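Local coordinates for D-alanyl-D-alanine carboxypeptidase (Penicillin binding protein) family protein (Francisella tularensis subsp. tularensis, PDB 6OSU) that probably removes the C-terminal D-alanine from peptidoglycan precursors, as a serine-type D-Ala-D-Ala carboxypeptidase of the penicillin-binding protein family, at residues A[85-91]-A[108-114]; A[286-290]-A[309-314]; A[375-381]-A[398-404]. The contacts are given in a common frame with arbitrary orientation. Residues are numbered along the deposited sequence.

Contact 1 of 3, residues A[85-91]-A[108-114]; sequences WDTMIPI and GAKVSVR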
# COMPACT_ATOMS: atom_id res chain seq x y z
N TRP A 85 -7.06 21.43 -0.49
CA TRP A 85 -6.49 21.33 0.85
C TRP A 85 -6.83 22.55 1.70
O TRP A 85 -6.94 22.45 2.93
CB TRP A 85 -4.97 21.16 0.77
CG TRP A 85 -4.54 19.90 0.11
CD1 TRP A 85 -3.99 19.77 -1.14
CD2 TRP A 85 -4.60 18.57 0.65
NE1 TRP A 85 -3.71 18.45 -1.40
CE2 TRP A 85 -4.08 17.69 -0.31
CE3 TRP A 85 -5.05 18.05 1.87
CZ2 TRP A 85 -4.00 16.32 -0.11
CZ3 TRP A 85 -4.97 16.68 2.07
CH2 TRP A 85 -4.44 15.83 1.09
N ASP A 86 -7.01 23.71 1.06
CA ASP A 86 -7.27 24.97 1.75
C ASP A 86 -8.73 25.14 2.17
O ASP A 86 -9.01 26.04 2.97
CB ASP A 86 -6.87 26.15 0.87
CG ASP A 86 -5.39 26.14 0.50
OD1 ASP A 86 -4.64 25.35 1.11
OD2 ASP A 86 -4.99 26.91 -0.40
N THR A 87 -9.64 24.33 1.64
CA THR A 87 -11.06 24.52 1.90
C THR A 87 -11.35 24.41 3.40
O THR A 87 -10.83 23.53 4.08
CB THR A 87 -11.89 23.49 1.12
OG1 THR A 87 -11.68 23.68 -0.28
CG2 THR A 87 -13.38 23.63 1.43
N MET A 88 -12.19 25.32 3.90
CA MET A 88 -12.54 25.39 5.31
C MET A 88 -13.90 24.71 5.53
O MET A 88 -14.92 25.19 5.02
CB MET A 88 -12.58 26.84 5.79
CG MET A 88 -11.32 27.63 5.48
SD MET A 88 -9.88 27.08 6.42
CE MET A 88 -10.43 27.40 8.10
N ILE A 89 -13.91 23.64 6.30
CA ILE A 89 -15.11 22.83 6.52
C ILE A 89 -15.72 23.22 7.86
O ILE A 89 -15.00 23.28 8.86
CB ILE A 89 -14.79 21.33 6.48
CG1 ILE A 89 -14.46 20.90 5.06
CG2 ILE A 89 -15.96 20.52 7.02
CD1 ILE A 89 -13.11 20.30 4.95
N PRO A 90 -17.02 23.47 7.92
CA PRO A 90 -17.67 23.69 9.22
C PRO A 90 -17.76 22.39 10.01
O PRO A 90 -17.96 21.31 9.44
CB PRO A 90 -19.05 24.22 8.85
CG PRO A 90 -19.31 23.62 7.49
CD PRO A 90 -17.98 23.57 6.80
N ILE A 91 -17.60 22.50 11.32
CA ILE A 91 -17.68 21.36 12.22
C ILE A 91 -19.07 21.36 12.84
O ILE A 91 -19.41 22.24 13.63
CB ILE A 91 -16.60 21.40 13.30
CG1 ILE A 91 -15.22 21.66 12.67
CG2 ILE A 91 -16.60 20.12 14.11
CD1 ILE A 91 -14.78 20.59 11.70
N GLY A 108 -19.01 24.39 15.36
CA GLY A 108 -19.13 25.75 14.89
C GLY A 108 -17.86 26.35 14.33
O GLY A 108 -17.91 27.44 13.75
N ALA A 109 -16.73 25.68 14.49
CA ALA A 109 -15.47 26.16 13.94
C ALA A 109 -15.30 25.70 12.49
O ALA A 109 -15.93 24.75 12.03
CB ALA A 109 -14.29 25.65 14.78
N LYS A 110 -14.44 26.42 11.77
CA LYS A 110 -14.00 26.02 10.45
C LYS A 110 -12.59 25.46 10.55
O LYS A 110 -11.74 26.03 11.24
CB LYS A 110 -14.04 27.20 9.47
CG LYS A 110 -15.40 27.84 9.26
CD LYS A 110 -16.30 27.00 8.36
CE LYS A 110 -17.37 27.85 7.68
NZ LYS A 110 -16.80 28.73 6.62
N VAL A 111 -12.35 24.35 9.86
CA VAL A 111 -11.04 23.70 9.85
C VAL A 111 -10.71 23.33 8.41
O VAL A 111 -11.58 22.87 7.66
CB VAL A 111 -11.01 22.46 10.77
CG1 VAL A 111 -9.66 21.77 10.70
CG2 VAL A 111 -11.33 22.84 12.21
N SER A 112 -9.45 23.53 8.02
CA SER A 112 -9.05 23.23 6.65
C SER A 112 -9.06 21.73 6.39
O SER A 112 -9.00 20.91 7.32
CB SER A 112 -7.66 23.81 6.36
OG SER A 112 -6.65 23.05 7.00
N VAL A 113 -9.16 21.37 5.11
CA VAL A 113 -9.07 19.97 4.71
C VAL A 113 -7.74 19.39 5.17
O VAL A 113 -7.68 18.28 5.71
CB VAL A 113 -9.24 19.82 3.19
CG1 VAL A 113 -9.05 18.37 2.77
CG2 VAL A 113 -10.58 20.33 2.74
N ARG A 114 -6.65 20.13 4.94
CA ARG A 114 -5.33 19.64 5.31
C ARG A 114 -5.28 19.25 6.79
O ARG A 114 -4.76 18.19 7.14
CB ARG A 114 -4.26 20.68 4.98
CG ARG A 114 -2.88 20.09 4.75
CD ARG A 114 -1.85 21.11 4.27
NE ARG A 114 -1.72 21.16 2.81
CZ ARG A 114 -1.11 20.24 2.07
NH1 ARG A 114 -0.59 19.15 2.64
NH2 ARG A 114 -1.04 20.38 0.75
O HOH W 1 -2.83 23.72 2.66
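On the buried side of this strand pair, Ile89 packs on Val113, its CD1 methyl 3.4 Å from Val113 CG2, and further along Ile91 packs on Val111, with Ile91 CG1 4.1 Å from Val111 CG2. Val113 lies between Ile89 and Trp85, whose CE3 is 4.1 Å from Val113 CG1; the indole also touches Ile78 and Val117. Helix 126-137 receives these side chains, with Leu132 and Tyr135 against Ile89 and Ala131 against Ile91, while Val74 and Ile78 of helix 66-79 pack on Val113. The scaffold is a two-stranded antiparallel beta ribbon, 88-90 with 110-112, on the helical part of the serine beta-lactamase/penicillin-binding protein domain, away from the predicted catalytic residues. Its central hydrogen-bonded pair joins Ile89 N to Val111 O (2.8 Å) and Val111 N to Ile89 O (3.0 Å). On the exposed face the Met88 side chain curls over the neighbouring strand, its SD 4.0 Å from Ser112 CB and its CE 3.9 Å from Lys110 CB, and Lys110 CD rests 3.9 Å from Pro90 CB. Past Ser112, which N-caps helix 113-123 through Asn115 N, Arg114 N bonds Trp85 O (3.1 Å). The Arg114 guanidinium lies over one face of the Trp85 indole as a cation-pi stack, CZ 4.2 Å from the five-membered ring centroid, while a water links Arg114 NE (2.8 Å) to Asp86 OD1 (2.9 Å).

Contact 2 of 3, residues A[286-290]-A[309-314]; sequences GYCLV and SSAKRD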
# COMPACT_ATOMS: atom_id res chain seq x y z
N GLY A 286 -9.69 -7.02 16.14
CA GLY A 286 -8.35 -7.14 16.67
C GLY A 286 -7.51 -5.93 16.27
O GLY A 286 -8.00 -4.92 15.77
N TYR A 287 -6.21 -6.06 16.50
CA TYR A 287 -5.25 -5.03 16.13
C TYR A 287 -4.85 -5.24 14.67
O TYR A 287 -4.34 -6.31 14.32
CB TYR A 287 -4.03 -5.06 17.04
CG TYR A 287 -4.32 -4.64 18.45
CD1 TYR A 287 -4.22 -3.31 18.84
CD2 TYR A 287 -4.70 -5.57 19.41
CE1 TYR A 287 -4.48 -2.91 20.13
CE2 TYR A 287 -4.97 -5.18 20.72
CZ TYR A 287 -4.86 -3.86 21.07
OH TYR A 287 -5.13 -3.47 22.36
N CYS A 288 -5.07 -4.23 13.84
CA CYS A 288 -4.82 -4.33 12.41
C CYS A 288 -3.87 -3.23 11.96
O CYS A 288 -3.81 -2.15 12.56
CB CYS A 288 -6.12 -4.23 11.61
SG CYS A 288 -7.39 -5.37 12.16
N LEU A 289 -3.14 -3.50 10.89
CA LEU A 289 -2.21 -2.53 10.33
C LEU A 289 -2.12 -2.72 8.82
O LEU A 289 -1.86 -3.83 8.34
CB LEU A 289 -0.82 -2.67 10.96
CG LEU A 289 0.30 -1.78 10.41
CD1 LEU A 289 -0.09 -0.31 10.45
CD2 LEU A 289 1.59 -2.01 11.19
N VAL A 290 -2.37 -1.64 8.09
CA VAL A 290 -1.97 -1.52 6.69
C VAL A 290 -0.68 -0.72 6.69
O VAL A 290 -0.65 0.43 7.16
CB VAL A 290 -3.05 -0.85 5.84
CG1 VAL A 290 -2.56 -0.64 4.42
CG2 VAL A 290 -4.34 -1.68 5.85
N SER A 309 -2.49 -8.16 19.98
CA SER A 309 -1.81 -7.08 20.68
C SER A 309 -1.22 -6.13 19.65
O SER A 309 -0.91 -6.53 18.52
CB SER A 309 -0.72 -7.60 21.60
OG SER A 309 0.42 -7.98 20.85
N SER A 310 -1.06 -4.87 20.05
CA SER A 310 -0.40 -3.90 19.17
C SER A 310 1.05 -4.27 18.94
O SER A 310 1.59 -4.09 17.84
CB SER A 310 -0.52 -2.49 19.75
OG SER A 310 -0.14 -2.46 21.11
N ALA A 311 1.71 -4.82 19.97
CA ALA A 311 3.11 -5.22 19.83
C ALA A 311 3.25 -6.33 18.79
O ALA A 311 4.20 -6.33 18.00
CB ALA A 311 3.66 -5.67 21.18
N LYS A 312 2.32 -7.29 18.79
CA LYS A 312 2.34 -8.33 17.76
C LYS A 312 1.97 -7.77 16.40
O LYS A 312 2.54 -8.17 15.38
CB LYS A 312 1.40 -9.47 18.14
CG LYS A 312 2.00 -10.50 19.08
CD LYS A 312 0.93 -11.49 19.51
CE LYS A 312 1.49 -12.88 19.72
NZ LYS A 312 0.39 -13.87 19.90
N ARG A 313 1.01 -6.84 16.37
CA ARG A 313 0.65 -6.16 15.12
C ARG A 313 1.87 -5.51 14.48
O ARG A 313 2.07 -5.61 13.26
CB ARG A 313 -0.43 -5.12 15.40
CG ARG A 313 -0.72 -4.17 14.25
CD ARG A 313 -1.38 -2.90 14.77
NE ARG A 313 -0.42 -2.07 15.50
CZ ARG A 313 -0.76 -1.09 16.33
NH1 ARG A 313 -2.04 -0.81 16.55
NH2 ARG A 313 0.18 -0.39 16.96
N ASP A 314 2.70 -4.84 15.28
CA ASP A 314 3.90 -4.21 14.76
C ASP A 314 5.00 -5.23 14.50
O ASP A 314 5.73 -5.13 13.50
CB ASP A 314 4.38 -3.14 15.73
CG ASP A 314 3.37 -2.03 15.91
OD1 ASP A 314 2.62 -1.74 14.95
OD2 ASP A 314 3.31 -1.44 17.02
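Here the start of helix 310-327 leans on strand 288-295 of the five-stranded antiparallel sheet in the serine beta-lactamase/penicillin-binding protein fold, next to strand 274-282, which carries the predicted substrate-binding Lys278. The axes of the two short segments are 8.5 Å apart at 29°, and no hydrogen bond crosses between them. Van der Waals contact joins them instead. The Tyr287 ring turns one face to the backbone at the helix start, its CG 3.6 Å from Ser310 N, and it also stacks with His281. The aliphatic part of Arg313 lies between the helix and the strand: its CB is 4.0 Å from Tyr287 CB, its CG 3.6 Å from Leu289 CB and its CD 3.4 Å from Cys288 O. Leu289 CD2 also reaches Asp314 OD1 at 3.9 Å. Two side-chain bonds brace the helix start from within: Ser309 OG accepts from Lys312 N at 2.9 Å as an N-cap, and the buried Arg313 charge is met by its neighbour, with Arg313 NE 3.1 Å from Asp314 OD1 in a salt bridge.

Contact 3 of 3, residues A[375-381]-A[398-404]; sequences YLKQGIE and NLVITLG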
# COMPACT_ATOMS: atom_id res chain seq x y z
N TYR A 375 18.79 -17.93 -12.72
CA TYR A 375 18.44 -19.25 -13.23
C TYR A 375 17.19 -19.27 -14.09
O TYR A 375 16.75 -20.35 -14.50
CB TYR A 375 18.27 -20.23 -12.05
CG TYR A 375 19.57 -20.53 -11.35
CD1 TYR A 375 20.28 -21.69 -11.63
CD2 TYR A 375 20.10 -19.64 -10.43
CE1 TYR A 375 21.47 -21.96 -10.99
CE2 TYR A 375 21.29 -19.90 -9.79
CZ TYR A 375 21.97 -21.06 -10.08
OH TYR A 375 23.16 -21.33 -9.44
N LEU A 376 16.61 -18.11 -14.38
CA LEU A 376 15.39 -18.06 -15.18
C LEU A 376 15.73 -18.21 -16.66
O LEU A 376 16.80 -17.81 -17.12
CB LEU A 376 14.65 -16.75 -14.93
CG LEU A 376 14.34 -16.49 -13.45
CD1 LEU A 376 13.85 -15.07 -13.23
CD2 LEU A 376 13.31 -17.49 -12.94
N LYS A 377 14.80 -18.81 -17.41
CA LYS A 377 15.01 -19.08 -18.83
C LYS A 377 13.71 -18.84 -19.58
O LYS A 377 12.64 -19.28 -19.14
CB LYS A 377 15.49 -20.52 -19.06
CG LYS A 377 16.83 -20.86 -18.41
CD LYS A 377 18.01 -20.20 -19.12
CE LYS A 377 19.32 -20.48 -18.38
NZ LYS A 377 20.52 -19.95 -19.10
N GLN A 378 13.80 -18.15 -20.72
CA GLN A 378 12.65 -17.95 -21.59
C GLN A 378 12.42 -19.19 -22.45
O GLN A 378 13.36 -19.77 -23.00
CB GLN A 378 12.86 -16.74 -22.50
CG GLN A 378 12.60 -15.40 -21.85
CD GLN A 378 12.44 -14.28 -22.87
OE1 GLN A 378 12.67 -14.49 -24.06
NE2 GLN A 378 12.04 -13.11 -22.40
N GLY A 379 11.16 -19.57 -22.58
CA GLY A 379 10.80 -20.71 -23.40
C GLY A 379 9.45 -20.50 -24.05
O GLY A 379 8.58 -19.81 -23.52
N ILE A 380 9.28 -21.12 -25.22
CA ILE A 380 8.01 -21.10 -25.94
C ILE A 380 7.39 -22.48 -25.82
O ILE A 380 7.95 -23.47 -26.30
CB ILE A 380 8.20 -20.71 -27.42
CG1 ILE A 380 8.83 -19.32 -27.53
CG2 ILE A 380 6.86 -20.72 -28.13
CD1 ILE A 380 8.00 -18.22 -26.90
N GLU A 381 6.24 -22.55 -25.16
CA GLU A 381 5.45 -23.78 -25.09
C GLU A 381 4.36 -23.70 -26.15
O GLU A 381 3.39 -22.96 -26.00
CB GLU A 381 4.84 -23.99 -23.71
CG GLU A 381 3.81 -25.12 -23.70
CD GLU A 381 3.36 -25.52 -22.31
OE1 GLU A 381 3.32 -24.65 -21.41
OE2 GLU A 381 3.05 -26.71 -22.12
N ASN A 398 2.33 -20.36 -25.50
CA ASN A 398 2.70 -19.48 -24.40
C ASN A 398 4.20 -19.25 -24.39
O ASN A 398 4.98 -20.18 -24.61
CB ASN A 398 2.28 -20.07 -23.05
CG ASN A 398 0.78 -20.17 -22.89
OD1 ASN A 398 0.04 -19.25 -23.22
ND2 ASN A 398 0.32 -21.30 -22.36
N LEU A 399 4.61 -18.01 -24.12
CA LEU A 399 5.98 -17.76 -23.70
C LEU A 399 6.09 -18.09 -22.22
O LEU A 399 5.27 -17.63 -21.41
CB LEU A 399 6.40 -16.31 -23.96
CG LEU A 399 7.88 -16.01 -23.71
CD1 LEU A 399 8.41 -15.01 -24.72
CD2 LEU A 399 8.14 -15.51 -22.29
N VAL A 400 7.08 -18.88 -21.86
CA VAL A 400 7.18 -19.45 -20.53
C VAL A 400 8.52 -19.08 -19.91
O VAL A 400 9.56 -19.14 -20.57
CB VAL A 400 7.00 -20.99 -20.56
CG1 VAL A 400 7.27 -21.59 -19.19
CG2 VAL A 400 5.59 -21.34 -21.02
N ILE A 401 8.48 -18.66 -18.64
CA ILE A 401 9.67 -18.45 -17.83
C ILE A 401 9.77 -19.61 -16.85
O ILE A 401 8.89 -19.79 -16.00
CB ILE A 401 9.62 -17.10 -17.09
CG1 ILE A 401 9.37 -15.96 -18.08
CG2 ILE A 401 10.91 -16.87 -16.32
CD1 ILE A 401 10.50 -15.73 -19.03
N THR A 402 10.83 -20.40 -16.97
CA THR A 402 11.05 -21.55 -16.11
C THR A 402 12.25 -21.32 -15.20
O THR A 402 13.10 -20.47 -15.47
CB THR A 402 11.25 -22.83 -16.94
OG1 THR A 402 12.16 -22.57 -18.01
CG2 THR A 402 9.93 -23.31 -17.50
N LEU A 403 12.30 -22.10 -14.12
CA LEU A 403 13.37 -21.99 -13.13
C LEU A 403 14.44 -23.03 -13.46
O LEU A 403 14.28 -24.22 -13.16
CB LEU A 403 12.83 -22.18 -11.72
CG LEU A 403 13.87 -22.08 -10.61
CD1 LEU A 403 14.55 -20.72 -10.65
CD2 LEU A 403 13.25 -22.34 -9.25
N GLY A 404 15.53 -22.58 -14.08
CA GLY A 404 16.60 -23.49 -14.42
C GLY A 404 16.21 -24.42 -15.56
O GLY A 404 15.43 -24.08 -16.45
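An antiparallel ladder joins strand 376-382, an outermost strand of the five-stranded sheet in the PBP5-type C-terminal domain, to strand 395-403. Three hydrogen-bonded pairs satisfy the facing backbone groups in both directions. Lys377 N donates to Thr402 O (3.1 Å) and Thr402 N to Lys377 O (3.0 Å); Gly379 N reaches Val400 O at 2.6 Å, and Val400 N lies a very short 2.4 Å from Gly379 O; Glu381 N bonds Asn398 O (2.7 Å) and Asn398 N bonds Glu381 O (2.9 Å). Between these rungs, CA-H...O contacts give some carbonyls a further neighbour, as where Leu376 CA approaches Thr402 O at 3.3 Å and Ile401 CA approaches Lys377 O at 3.4 Å. Leu399 and Ile401 bond instead to strand 409-417 through their backbones, so 395-403 is an inner strand. On the face bearing Leu376, Gln378, Ile380, Leu399, Ile401 and Leu403, Gln378 CG rests 3.5 Å from Ile401 CD1, while Gln378 NE2 finds its acceptor in Leu333 O. Leu333 and Tyr334 of strand 328-334 also pack on this face. The less well ordered Gly404 closes the ladder, its N donating to Tyr375 O at 2.6 Å.

From the N terminus the three contacts follow in series, none nested in or crossing another. Contact 1 comes first, closing a 16-residue excursion that includes helix 93-96 and fixing it to the helical part of the catalytic region. Contact 2 then spans the hairpin of strands 288-295 and 298-307, bringing the following helix back against the sheet near the predicted active site; its centre is about 32 Å from that of contact 1. Helix 310-327 next leads to strand 328-334 and the C-terminal domain, where contact 3 pairs two strands joined by the loop 383-394. Contacts 1 and 3, with centres about 56 Å apart, lie on opposite sides of the chain's centre.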